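Transcriptional regulator, putative (Pseudomonas syringae pv. tomato, PDB 2R5F) is a member of the SorC family of transcriptional regulators, probably binding DNA and responding to a carbohydrate effector through the putative sugar-binding domain described here. Local coordinates at residues 218-222 and 245-249; 158-163 and 189-194; 22-28 and 250-256; 237-241 and 258-262. The contacts are given in a common frame with arbitrary orientation. Numbering follows the deposited sequence.

Contact 1 of 4, residues 218-222 and 245-249; sequences LGKLR and LGGYL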
# COMPACT_ATOMS: atom_id res chain seq x y z
N LEU A 218 3.76 -2.95 12.18
CA LEU A 218 3.13 -4.11 11.51
C LEU A 218 1.95 -4.67 12.28
O LEU A 218 0.95 -5.07 11.68
CB LEU A 218 4.15 -5.21 11.21
CG LEU A 218 5.17 -4.90 10.12
CD1 LEU A 218 6.29 -5.94 10.09
CD2 LEU A 218 4.50 -4.79 8.76
N GLY A 219 2.07 -4.70 13.61
CA GLY A 219 0.97 -5.04 14.50
C GLY A 219 -0.24 -4.14 14.32
O GLY A 219 -1.35 -4.62 14.23
N LYS A 220 -0.01 -2.82 14.30
CA LYS A 220 -1.08 -1.86 14.02
C LYS A 220 -1.72 -2.12 12.64
O LYS A 220 -2.94 -2.06 12.48
CB LYS A 220 -0.57 -0.41 14.11
CG LYS A 220 -0.18 0.06 15.50
CD LYS A 220 0.36 1.51 15.51
CE LYS A 220 1.84 1.61 15.07
NZ LYS A 220 2.74 0.91 16.05
N LEU A 221 -0.88 -2.44 11.66
CA LEU A 221 -1.35 -2.69 10.29
C LEU A 221 -2.30 -3.87 10.25
O LEU A 221 -3.36 -3.79 9.64
CB LEU A 221 -0.16 -2.94 9.37
CG LEU A 221 -0.39 -3.10 7.86
CD1 LEU A 221 -0.81 -1.77 7.23
CD2 LEU A 221 0.84 -3.69 7.21
N ARG A 222 -1.94 -4.94 10.94
CA ARG A 222 -2.71 -6.18 10.90
C ARG A 222 -4.18 -5.98 11.35
O ARG A 222 -5.08 -6.59 10.77
CB ARG A 222 -2.00 -7.27 11.72
CG ARG A 222 -2.16 -8.66 11.15
CD ARG A 222 -3.34 -9.38 11.79
NE ARG A 222 -3.22 -10.84 11.70
CZ ARG A 222 -3.67 -11.55 10.67
NH1 ARG A 222 -4.25 -10.93 9.64
NH2 ARG A 222 -3.53 -12.88 10.65
N LEU A 245 1.56 -14.22 4.27
CA LEU A 245 1.66 -15.17 5.38
C LEU A 245 1.59 -14.52 6.75
O LEU A 245 1.20 -15.18 7.75
CB LEU A 245 2.91 -16.06 5.29
CG LEU A 245 2.91 -17.17 4.24
CD1 LEU A 245 4.01 -18.17 4.56
CD2 LEU A 245 1.57 -17.86 4.18
N GLY A 246 1.98 -13.26 6.83
CA GLY A 246 1.87 -12.49 8.09
C GLY A 246 0.48 -11.95 8.34
O GLY A 246 0.20 -11.37 9.40
N GLY A 247 -0.39 -12.13 7.36
CA GLY A 247 -1.77 -11.67 7.42
C GLY A 247 -1.97 -10.17 7.31
O GLY A 247 -2.97 -9.66 7.80
N TYR A 248 -1.05 -9.47 6.66
CA TYR A 248 -1.10 -8.01 6.65
C TYR A 248 -2.11 -7.47 5.64
O TYR A 248 -2.66 -6.41 5.84
CB TYR A 248 0.29 -7.37 6.47
CG TYR A 248 1.27 -7.79 7.54
CD1 TYR A 248 1.09 -7.43 8.88
CD2 TYR A 248 2.35 -8.61 7.22
CE1 TYR A 248 2.00 -7.83 9.86
CE2 TYR A 248 3.25 -9.02 8.18
CZ TYR A 248 3.07 -8.64 9.49
OH TYR A 248 3.98 -9.07 10.41
N LEU A 249 -2.38 -8.24 4.59
CA LEU A 249 -3.22 -7.78 3.51
C LEU A 249 -4.61 -8.39 3.53
O LEU A 249 -4.79 -9.56 3.88
CB LEU A 249 -2.54 -8.13 2.17
CG LEU A 249 -1.10 -7.66 2.00
CD1 LEU A 249 -0.58 -8.11 0.65
CD2 LEU A 249 -1.02 -6.09 2.18
O HOH W 1 -4.78 -6.55 8.08
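Tyr-248 and Arg-222 carry most of this contact, with 108 and 70 Å² covered out of 304 Å². The aromatic ring lies against helix 218-222: Leu-218 CD2 sits 4.2 Å from the centroid of the Tyr-248 ring and 12° off its normal, a CH-pi contact over the face, while Leu-218 CB approaches Tyr-248 CE1 at 3.6 Å. One turn on, Leu-221 CD2 packs on Tyr-248 CB at 3.8 Å. The tyrosine hydroxyl is hydrogen-bonded to Gly-202 O. Arg-222 reaches over the loop, its guanidinium face covered by Gly-246 O and Gly-247 CA; NH1 comes within 2.6 Å of Gly-247 O, but at an angle too poor for a hydrogen bond. A CB on Gly-247 would clash with Arg-222 NH2. Water 1 lies between the two backbones, 2.7 Å from Arg-222 O and 3.1 Å from Tyr-248 O, within hydrogen-bonding reach of both. With phi at 72°, Gly-247 ends helix 237-245 in a Schellman motif, the turn that leads the chain into strand 251-255 of the alpha/beta fold.

Contact 2 of 4, residues 158-163 and 189-194; sequences VGIGEL and AVGDIC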
# COMPACT_ATOMS: atom_id res chain seq x y z
N VAL A 158 -0.89 0.17 0.73
CA VAL A 158 0.56 -0.03 0.96
C VAL A 158 1.24 -0.72 -0.21
O VAL A 158 0.66 -1.61 -0.85
CB VAL A 158 0.85 -0.84 2.29
CG1 VAL A 158 0.28 -0.13 3.55
CG2 VAL A 158 0.34 -2.28 2.20
N GLY A 159 2.47 -0.32 -0.50
CA GLY A 159 3.28 -1.04 -1.44
C GLY A 159 4.01 -2.07 -0.60
O GLY A 159 3.96 -2.02 0.62
N ILE A 160 4.70 -2.99 -1.26
CA ILE A 160 5.46 -4.02 -0.56
C ILE A 160 6.85 -3.96 -1.17
O ILE A 160 7.00 -4.12 -2.37
CB ILE A 160 4.77 -5.41 -0.70
CG1 ILE A 160 3.41 -5.39 0.03
CG2 ILE A 160 5.65 -6.55 -0.13
CD1 ILE A 160 2.40 -6.36 -0.53
N GLY A 161 7.87 -3.68 -0.35
CA GLY A 161 9.25 -3.67 -0.84
C GLY A 161 9.95 -5.02 -0.67
O GLY A 161 9.72 -5.74 0.29
N GLU A 162 10.83 -5.35 -1.61
CA GLU A 162 11.69 -6.53 -1.47
C GLU A 162 13.06 -6.14 -0.88
O GLU A 162 13.56 -5.05 -1.14
CB GLU A 162 11.84 -7.23 -2.83
CG GLU A 162 12.82 -6.57 -3.86
CD GLU A 162 12.24 -5.35 -4.62
OE1 GLU A 162 11.58 -4.49 -4.00
OE2 GLU A 162 12.46 -5.26 -5.86
N LEU A 163 13.66 -7.04 -0.08
CA LEU A 163 15.06 -6.89 0.38
C LEU A 163 16.04 -7.79 -0.40
O LEU A 163 16.04 -9.01 -0.24
CB LEU A 163 15.19 -7.17 1.88
CG LEU A 163 16.17 -6.26 2.64
CD1 LEU A 163 16.05 -6.50 4.11
CD2 LEU A 163 17.63 -6.45 2.21
N ALA A 189 15.17 -10.81 7.27
CA ALA A 189 14.17 -10.07 6.49
C ALA A 189 14.20 -10.35 4.99
O ALA A 189 15.28 -10.49 4.41
CB ALA A 189 14.29 -8.57 6.74
N VAL A 190 13.00 -10.42 4.40
CA VAL A 190 12.81 -10.63 2.96
C VAL A 190 12.13 -9.41 2.32
O VAL A 190 12.21 -9.22 1.11
CB VAL A 190 11.95 -11.92 2.60
CG1 VAL A 190 12.53 -13.18 3.22
CG2 VAL A 190 10.45 -11.73 2.96
N GLY A 191 11.45 -8.60 3.12
CA GLY A 191 10.66 -7.48 2.59
C GLY A 191 10.22 -6.50 3.66
O GLY A 191 10.54 -6.67 4.84
N ASP A 192 9.45 -5.49 3.25
CA ASP A 192 8.98 -4.47 4.18
C ASP A 192 7.66 -3.90 3.71
O ASP A 192 7.37 -3.84 2.50
CB ASP A 192 10.00 -3.33 4.32
CG ASP A 192 9.93 -2.31 3.17
OD1 ASP A 192 10.56 -2.53 2.12
OD2 ASP A 192 9.27 -1.26 3.32
N ILE A 193 6.85 -3.50 4.69
CA ILE A 193 5.72 -2.61 4.48
C ILE A 193 6.02 -1.40 5.37
O ILE A 193 6.34 -1.56 6.55
CB ILE A 193 4.38 -3.25 4.88
CG1 ILE A 193 4.01 -4.38 3.90
CG2 ILE A 193 3.31 -2.16 4.91
CD1 ILE A 193 2.84 -5.26 4.31
N CYS A 194 5.97 -0.21 4.77
CA CYS A 194 6.22 1.06 5.46
C CYS A 194 7.57 1.15 6.16
O CYS A 194 7.68 1.77 7.20
CB CYS A 194 5.10 1.40 6.45
SG CYS A 194 3.49 1.71 5.67
O HOH W 2 5.33 0.14 2.11
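This is an antiparallel pairing of the end of strand 155-162 with the short strand 191-193 in the mixed central sheet; the end-to-end directions of the segments differ by 150°. Gly-161 and Asp-192 form a hydrogen-bonded pair: Gly-161 N donates to Asp-192 O at 2.9 Å, and Asp-192 N to Gly-161 O at 3.0 Å. Glu-162 and Gly-191 follow as a non-hydrogen-bonded pair with CA atoms only 4.3 Å apart, an approach permitted by Gly-191, whose CA lies 3.0 Å from Gly-161 O, where a CB would clash. The bare Gly-161 avoids a clash with OD1 of Asp-192, whose OD2 is hydrogen-bonded to Leu-195 N. Beyond, Leu-163 N donates to Val-190 O at 2.9 Å. Val-190 and Gly-191 both face Phe-198 of strand 196-198, a classic beta bulge. At the other end the strands part, and water 2 spans them, donating to Gly-159 O (3.0 Å) and accepting from Cys-194 N (2.8 Å). Side chains pack beside this ladder: Val-158 CB meets Ile-193 CG2 at 3.8 Å, and Leu-163 CD1 meets Ala-189 CB at 3.8 Å. Three direct bonds and one water bridge imply a mainly backbone-borne attachment, with aliphatic contacts adding apolar packing.

Contact 3 of 4, residues 22-28 and 250-256; sequences IRQVIVV and DVLITDV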
# COMPACT_ATOMS: atom_id res chain seq x y z
N ILE A 22 -6.53 -14.90 2.14
CA ILE A 22 -6.75 -13.49 1.94
C ILE A 22 -8.13 -13.32 1.31
O ILE A 22 -8.51 -14.08 0.40
CB ILE A 22 -5.63 -12.84 1.05
CG1 ILE A 22 -6.02 -11.44 0.59
CG2 ILE A 22 -5.33 -13.69 -0.17
CD1 ILE A 22 -4.86 -10.60 0.08
N ARG A 23 -8.83 -12.27 1.74
CA ARG A 23 -10.18 -11.99 1.28
C ARG A 23 -10.30 -11.81 -0.23
O ARG A 23 -11.16 -12.44 -0.85
CB ARG A 23 -10.72 -10.73 1.95
CG ARG A 23 -12.24 -10.64 1.91
CD ARG A 23 -12.72 -9.19 1.95
NE ARG A 23 -12.32 -8.42 3.12
CZ ARG A 23 -12.15 -7.09 3.09
NH1 ARG A 23 -11.78 -6.43 4.19
NH2 ARG A 23 -12.34 -6.42 1.95
N GLN A 24 -9.47 -10.94 -0.81
CA GLN A 24 -9.60 -10.61 -2.22
C GLN A 24 -8.26 -10.51 -2.90
O GLN A 24 -7.34 -9.92 -2.38
CB GLN A 24 -10.36 -9.29 -2.42
CG GLN A 24 -10.82 -9.07 -3.85
CD GLN A 24 -11.56 -7.77 -4.06
OE1 GLN A 24 -11.37 -6.81 -3.32
NE2 GLN A 24 -12.43 -7.74 -5.06
N VAL A 25 -8.16 -11.09 -4.09
CA VAL A 25 -7.00 -10.88 -4.95
C VAL A 25 -7.59 -10.43 -6.29
O VAL A 25 -8.58 -10.97 -6.76
CB VAL A 25 -6.20 -12.19 -5.12
CG1 VAL A 25 -5.21 -12.08 -6.24
CG2 VAL A 25 -5.56 -12.64 -3.78
N ILE A 26 -7.00 -9.38 -6.87
CA ILE A 26 -7.38 -8.87 -8.18
C ILE A 26 -6.15 -9.06 -9.03
O ILE A 26 -5.09 -8.59 -8.65
CB ILE A 26 -7.73 -7.37 -8.09
CG1 ILE A 26 -8.93 -7.20 -7.13
CG2 ILE A 26 -7.92 -6.77 -9.49
CD1 ILE A 26 -9.73 -5.93 -7.26
N VAL A 27 -6.29 -9.75 -10.16
CA VAL A 27 -5.15 -10.00 -11.05
C VAL A 27 -5.29 -9.20 -12.34
O VAL A 27 -6.34 -9.27 -13.02
CB VAL A 27 -4.90 -11.52 -11.34
CG1 VAL A 27 -3.85 -11.70 -12.43
CG2 VAL A 27 -4.46 -12.26 -10.08
N VAL A 28 -4.23 -8.45 -12.66
CA VAL A 28 -4.17 -7.59 -13.83
C VAL A 28 -3.15 -8.12 -14.82
O VAL A 28 -2.19 -8.79 -14.42
CB VAL A 28 -3.91 -6.09 -13.45
CG1 VAL A 28 -4.84 -5.65 -12.28
CG2 VAL A 28 -2.42 -5.83 -13.04
N ASP A 250 -5.58 -7.57 3.16
CA ASP A 250 -6.95 -7.99 2.94
C ASP A 250 -7.32 -8.01 1.44
O ASP A 250 -8.16 -8.79 1.01
CB ASP A 250 -7.88 -7.06 3.71
CG ASP A 250 -7.62 -7.13 5.21
OD1 ASP A 250 -7.97 -8.18 5.80
OD2 ASP A 250 -7.04 -6.16 5.78
N VAL A 251 -6.69 -7.13 0.67
CA VAL A 251 -6.81 -7.08 -0.78
C VAL A 251 -5.41 -6.97 -1.35
O VAL A 251 -4.58 -6.19 -0.88
CB VAL A 251 -7.69 -5.86 -1.25
CG1 VAL A 251 -7.93 -5.89 -2.80
CG2 VAL A 251 -9.02 -5.80 -0.46
N LEU A 252 -5.13 -7.79 -2.36
CA LEU A 252 -3.88 -7.65 -3.10
C LEU A 252 -4.22 -7.45 -4.53
O LEU A 252 -5.01 -8.21 -5.07
CB LEU A 252 -3.01 -8.92 -2.94
CG LEU A 252 -1.82 -9.06 -3.88
CD1 LEU A 252 -0.67 -8.07 -3.55
CD2 LEU A 252 -1.38 -10.54 -3.86
N ILE A 253 -3.66 -6.40 -5.13
CA ILE A 253 -3.72 -6.20 -6.57
C ILE A 253 -2.32 -6.42 -7.15
O ILE A 253 -1.36 -5.81 -6.70
CB ILE A 253 -4.21 -4.80 -6.95
CG1 ILE A 253 -5.60 -4.54 -6.29
CG2 ILE A 253 -4.25 -4.68 -8.47
CD1 ILE A 253 -6.11 -3.08 -6.45
N THR A 254 -2.21 -7.35 -8.11
CA THR A 254 -0.93 -7.78 -8.61
C THR A 254 -1.07 -8.25 -10.05
O THR A 254 -2.17 -8.44 -10.55
CB THR A 254 -0.31 -8.91 -7.70
OG1 THR A 254 1.07 -9.06 -8.05
CG2 THR A 254 -1.02 -10.25 -7.83
N ASP A 255 0.04 -8.46 -10.71
CA ASP A 255 0.01 -8.91 -12.12
C ASP A 255 -0.06 -10.44 -12.24
O ASP A 255 0.12 -11.15 -11.25
CB ASP A 255 1.25 -8.38 -12.86
CG ASP A 255 2.54 -8.85 -12.21
OD1 ASP A 255 2.84 -8.38 -11.10
OD2 ASP A 255 3.22 -9.72 -12.79
N VAL A 256 -0.31 -10.94 -13.46
CA VAL A 256 -0.40 -12.38 -13.74
C VAL A 256 0.88 -13.15 -13.38
O VAL A 256 0.81 -14.21 -12.79
CB VAL A 256 -0.70 -12.71 -15.27
CG1 VAL A 256 -0.92 -14.21 -15.45
CG2 VAL A 256 -1.86 -11.99 -15.79
O HOH W 3 -8.18 -11.10 4.31
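Two parallel strands, 24-28 and 251-255, lie side by side in the sheet of the Rossmann-like alpha/beta domain, their axes 4.7 Å apart at closest approach and 22° from exact alignment. Five consecutive pairs, Gln-24/Val-251 through Val-28/Asp-255, hold the register. The ladder alternates: Leu-252 N donates to Gln-24 O (3.1 Å), Ile-26 N to Leu-252 O (2.9 Å), Thr-254 N to Ile-26 O (3.2 Å) and Val-28 N to Thr-254 O (2.9 Å). Neighbouring side chains on each face form ridges with shallow hollows between them. On the face bearing Gln-24, Ile-26 and Val-28, the Ile-253 side chain fits between the last two, its CG1 4.0 Å from Ile-26 CB and its CG2 4.0 Å from Val-28 CG1; Tyr-50 and Ala-46 of helix 36-54 pack on this side. On the opposite face, bearing Val-25 and Val-27, the Ile-22 side chain extends to Leu-252, with CD1 3.9 Å from Leu-252 CB. Val-27 CG1 lies 3.9 Å from Val-256 CG2, where the strand gives way to helix 256-262, N-capped by Asp-255, whose OD1 is also hydrogen-bonded to Thr-258 OG1. Arg-23 lays one guanidinium face over Asp-250 CB, without a salt bridge between them; Asp-250 OD2 is hydrogen-bonded to Val-227 N. Close by, water 3 accepts from Arg-23 N at 2.9 Å and donates to Asp-250 OD1 at 3.3 Å.

Contact 4 of 4, residues 237-241 and 258-262; sequences VQAIK and TARGL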
# COMPACT_ATOMS: atom_id res chain seq x y z
N VAL A 237 7.97 -11.54 -5.29
CA VAL A 237 7.20 -12.73 -4.89
C VAL A 237 7.42 -13.19 -3.42
O VAL A 237 6.46 -13.26 -2.64
CB VAL A 237 7.32 -13.89 -5.96
CG1 VAL A 237 6.52 -15.12 -5.55
CG2 VAL A 237 6.84 -13.42 -7.34
N GLN A 238 8.67 -13.45 -3.02
CA GLN A 238 8.97 -13.88 -1.66
C GLN A 238 8.51 -12.84 -0.61
O GLN A 238 8.00 -13.19 0.46
CB GLN A 238 10.46 -14.15 -1.49
CG GLN A 238 10.80 -14.91 -0.20
CD GLN A 238 12.26 -14.87 0.14
OE1 GLN A 238 12.97 -13.92 -0.21
NE2 GLN A 238 12.73 -15.90 0.84
N ALA A 239 8.70 -11.57 -0.96
CA ALA A 239 8.28 -10.43 -0.14
C ALA A 239 6.77 -10.40 0.03
O ALA A 239 6.28 -10.28 1.15
CB ALA A 239 8.77 -9.12 -0.75
N ILE A 240 6.04 -10.48 -1.08
CA ILE A 240 4.58 -10.52 -1.07
C ILE A 240 4.02 -11.74 -0.33
O ILE A 240 3.06 -11.62 0.45
CB ILE A 240 4.02 -10.43 -2.49
CG1 ILE A 240 4.46 -9.09 -3.13
CG2 ILE A 240 2.48 -10.51 -2.49
CD1 ILE A 240 4.35 -9.11 -4.65
N LYS A 241 4.60 -12.92 -0.57
CA LYS A 241 4.19 -14.12 0.18
C LYS A 241 4.39 -13.96 1.69
O LYS A 241 3.52 -14.35 2.48
CB LYS A 241 4.91 -15.37 -0.33
CG LYS A 241 4.75 -16.58 0.59
CD LYS A 241 5.07 -17.87 -0.14
CE LYS A 241 5.52 -18.95 0.88
NZ LYS A 241 5.50 -20.27 0.23
N THR A 258 3.34 -12.49 -11.34
CA THR A 258 3.48 -12.50 -9.89
C THR A 258 2.49 -13.46 -9.26
O THR A 258 2.85 -14.23 -8.40
CB THR A 258 3.30 -11.09 -9.26
OG1 THR A 258 4.27 -10.20 -9.84
CG2 THR A 258 3.52 -11.14 -7.74
N ALA A 259 1.23 -13.39 -9.69
CA ALA A 259 0.18 -14.22 -9.15
C ALA A 259 0.50 -15.69 -9.39
O ALA A 259 0.24 -16.53 -8.53
CB ALA A 259 -1.16 -13.85 -9.77
N ARG A 260 1.06 -15.99 -10.57
CA ARG A 260 1.50 -17.34 -10.90
C ARG A 260 2.70 -17.79 -10.06
O ARG A 260 2.73 -18.91 -9.59
CB ARG A 260 1.72 -17.50 -12.41
CG ARG A 260 0.39 -17.72 -13.20
CD ARG A 260 0.54 -17.71 -14.72
NE ARG A 260 -0.77 -17.74 -15.40
CZ ARG A 260 -0.98 -17.40 -16.69
NH1 ARG A 260 -2.20 -17.45 -17.21
NH2 ARG A 260 0.04 -17.00 -17.45
N GLY A 261 3.68 -16.91 -9.85
CA GLY A 261 4.78 -17.18 -8.92
C GLY A 261 4.37 -17.54 -7.49
O GLY A 261 4.95 -18.45 -6.88
N LEU A 262 3.37 -16.80 -6.97
CA LEU A 262 2.73 -17.05 -5.66
C LEU A 262 1.85 -18.31 -5.60
O LEU A 262 1.58 -18.81 -4.52
CB LEU A 262 1.85 -15.84 -5.27
CG LEU A 262 2.54 -14.52 -4.87
CD1 LEU A 262 1.62 -13.33 -4.92
CD2 LEU A 262 3.20 -14.65 -3.51
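Val-237 opens the contact, with 71 Å² covered, and its two methyl groups reach different residues of 258-262. Val-237 CG2 lies 4.0 Å from Thr-258 CG2, whereas Val-237 CG1 is 3.8 Å from Gly-261 C and 3.9 Å from Leu-262 CD2. Its carbonyl takes part too, Val-237 O lying 3.6 Å from Leu-262 CD2 while accepting the helical bond from Lys-241 N at 2.8 Å. Gly-261 lets the helices approach here, since an ideal CB on it would stand a tight 3.2 Å from Val-237 CG2. Gln-238 points away, and Ala-239 is turned to Ile-160 of strand 155-162. The segment axes come within 9.8 Å and cross at -66°, and the helices are joined in sequence through strand 251-255, an alpha-beta-alpha unit of the Rossmann-like fold in which both pack against the sheet: Ile-240 touches Leu-252, and Ala-259 touches Thr-254. Ile-240, one helical turn after Val-237, points into the interface. Ile-240 CD1 is 3.8 Å from Thr-258 CG2 and Ile-240 CG2 3.8 Å from Leu-262 CD1, so it spans one turn of the second helix. Thr-258 presents its methyl group to this apolar patch, while its OG1 is hydrogen-bonded to Asp-255 OD1 and Gly-233 N. Lys-241 closes the segment at the exposed margin, where its CB meets Leu-262 CD2 at 3.7 Å and its amine end leads away from 258-262.

How the contacts relate
Contact 3 is the most buried and buries the largest area, 668 Å². The other three are partly buried; contacts 1 and 4 include exposed residues (Arg-222; Lys-241 and Gly-261), and contact 4 lies farthest out, its centre about 16 Å from the chain's centre. Contacts 2 and 3 are strand pairings in the same sheet, built on backbone hydrogen bonds; contacts 1 and 4 have no direct hydrogen bonds across them and rest largely on side-chain packing. Both share helix 237-245, one at its C-terminal end and the other on its flank. Leu-249 CD1 meets Ile-160 CD1 at 3.6 Å, joining contacts 1 and 2, while Val-27 CG2 meets Ala-259 CB at 3.7 Å, joining contacts 3 and 4.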